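Local coordinates for periplasmic cell division protein (SufI) (Aquifex aeolicus, PDB 6SYY), which is a multicopper oxidase that probably oxidises its substrates at one copper and passes the electrons to oxygen at a three-copper cluster, at residues Q47-P52 and I231-T236. Residues are numbered along the deposited sequence; the frame is centred on the assembly and turned at random.
Sequences QSLNIP and ILVNLT
Gln47 brings its CB to 3.8 Å from CG2 of Thr236, while its backbone pairs with Asn238 and Tyr240, putting strand 47-48 beside strand 239-244. The same methyl is approached by the Ser48 carbonyl oxygen, and Ser48 turns its own side chain away. At Leu49 the chain leaves the strand, and Leu49 CD1 reaches across to CG1 of Val233 at 3.6 Å, with Met364, Leu203 and Pro239 continuing the apolar surroundings. Asn50 is gripped three times. The backbone N of Asn50 donates to OG1 of Thr236 (3.0 Å). The carbonyl O of Asn50 accepts from ND2 of Asn234 at 2.9 Å, the donor nearly in line with the C=O bond (169°) and the oxygen close to the amide plane of Asn234. In return Asn50 ND2 reaches the backbone O of Asn234 at 3.1 Å; CG lies anti to the backbone N (chi1 171°), and the two side-chain amides stand 81° apart. Ile51 packs on Tyr196 and Ile201, and beyond it the Pro52 ring sets CD 3.9 Å from Asn234 ND2.

The receiving surface is a tight two-residue β-hairpin turn of type I', with Asn234 and Leu235 both in left-handed backbone conformations and paired N-H and C=O groups of Val233 and Thr236 closing it. Asn234 also gives ND2 to Pro202 O and takes Ile204 N on OD1, bridging the incoming N-terminal segment and strand 200-208. An alanine here would probably leave the carbonyl of Asn50 and the backbone groups of Pro202 and Ile204 without these amide partners. The chemistry therefore implies polar docking: away from the copper sites, the N-terminal segment is held against a hairpin of what is probably the middle cupredoxin-like domain, chiefly by reciprocal backbone-to-side-chain bonds, with Leu49 adding an apolar flank.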
# COMPACT_ATOMS: atom_id res chain seq x y z
N GLN A 47 -24.27 4.06 0.19
CA GLN A 47 -23.75 5.40 -0.03
C GLN A 47 -22.95 5.43 -1.32
O GLN A 47 -22.26 4.47 -1.66
CB GLN A 47 -22.88 5.86 1.15
CG GLN A 47 -23.60 5.95 2.49
CD GLN A 47 -24.63 7.07 2.53
OE1 GLN A 47 -24.37 8.19 2.09
NE2 GLN A 47 -25.81 6.77 3.06
N SER A 48 -23.05 6.54 -2.05
CA SER A 48 -22.26 6.71 -3.27
C SER A 48 -20.77 6.74 -2.93
O SER A 48 -20.34 7.46 -2.03
CB SER A 48 -22.67 7.99 -3.98
OG SER A 48 -21.78 8.28 -5.05
N LEU A 49 -19.99 5.95 -3.67
CA LEU A 49 -18.56 5.86 -3.40
C LEU A 49 -17.90 7.23 -3.53
O LEU A 49 -18.01 7.89 -4.57
CB LEU A 49 -17.90 4.87 -4.35
CG LEU A 49 -16.37 4.84 -4.22
CD1 LEU A 49 -15.97 4.19 -2.91
CD2 LEU A 49 -15.72 4.15 -5.40
N ASN A 50 -17.22 7.65 -2.47
CA ASN A 50 -16.45 8.88 -2.53
C ASN A 50 -15.23 8.67 -3.42
O ASN A 50 -14.53 7.66 -3.32
CB ASN A 50 -16.02 9.30 -1.12
CG ASN A 50 -15.03 10.44 -1.13
OD1 ASN A 50 -15.34 11.55 -1.58
ND2 ASN A 50 -13.83 10.20 -0.61
N ILE A 51 -14.99 9.62 -4.33
CA ILE A 51 -13.79 9.65 -5.16
C ILE A 51 -12.90 10.77 -4.63
O ILE A 51 -13.32 11.93 -4.65
CB ILE A 51 -14.12 9.86 -6.64
CG1 ILE A 51 -14.96 8.70 -7.20
CG2 ILE A 51 -12.84 10.03 -7.45
CD1 ILE A 51 -14.29 7.36 -7.05
N PRO A 52 -11.70 10.47 -4.15
CA PRO A 52 -10.86 11.53 -3.58
C PRO A 52 -10.52 12.58 -4.61
O PRO A 52 -10.51 12.32 -5.82
CB PRO A 52 -9.61 10.78 -3.11
CG PRO A 52 -10.02 9.35 -3.01
CD PRO A 52 -11.05 9.15 -4.08
N ILE A 231 -16.49 -1.95 6.96
CA ILE A 231 -15.63 -1.85 5.79
C ILE A 231 -15.89 -0.53 5.08
O ILE A 231 -17.05 -0.14 4.88
CB ILE A 231 -15.84 -3.04 4.84
CG1 ILE A 231 -15.73 -4.35 5.62
CG2 ILE A 231 -14.81 -3.01 3.72
CD1 ILE A 231 -14.35 -4.58 6.24
N LEU A 232 -14.82 0.15 4.70
CA LEU A 232 -14.90 1.43 4.03
C LEU A 232 -14.08 1.38 2.75
O LEU A 232 -13.04 0.72 2.69
CB LEU A 232 -14.40 2.59 4.91
CG LEU A 232 -15.20 2.98 6.16
CD1 LEU A 232 -14.98 1.99 7.29
CD2 LEU A 232 -14.81 4.37 6.60
N VAL A 233 -14.55 2.09 1.73
CA VAL A 233 -13.79 2.32 0.51
C VAL A 233 -13.73 3.83 0.31
O VAL A 233 -14.77 4.48 0.17
CB VAL A 233 -14.42 1.63 -0.71
CG1 VAL A 233 -13.49 1.74 -1.90
CG2 VAL A 233 -14.74 0.18 -0.40
N ASN A 234 -12.51 4.38 0.33
CA ASN A 234 -12.32 5.82 0.24
C ASN A 234 -13.12 6.54 1.32
O ASN A 234 -13.74 7.57 1.08
CB ASN A 234 -12.68 6.33 -1.15
CG ASN A 234 -11.99 5.56 -2.24
OD1 ASN A 234 -10.95 4.94 -2.01
ND2 ASN A 234 -12.56 5.59 -3.44
N LEU A 235 -13.10 5.97 2.53
CA LEU A 235 -13.86 6.49 3.68
C LEU A 235 -15.36 6.53 3.40
O LEU A 235 -16.06 7.42 3.89
CB LEU A 235 -13.36 7.87 4.11
CG LEU A 235 -12.09 7.91 4.96
CD1 LEU A 235 -11.90 9.29 5.53
CD2 LEU A 235 -12.15 6.87 6.07
N THR A 236 -15.86 5.57 2.63
CA THR A 236 -17.29 5.46 2.36
C THR A 236 -17.79 4.14 2.92
O THR A 236 -17.34 3.07 2.48
CB THR A 236 -17.60 5.55 0.87
OG1 THR A 236 -16.92 6.68 0.31
CG2 THR A 236 -19.10 5.70 0.64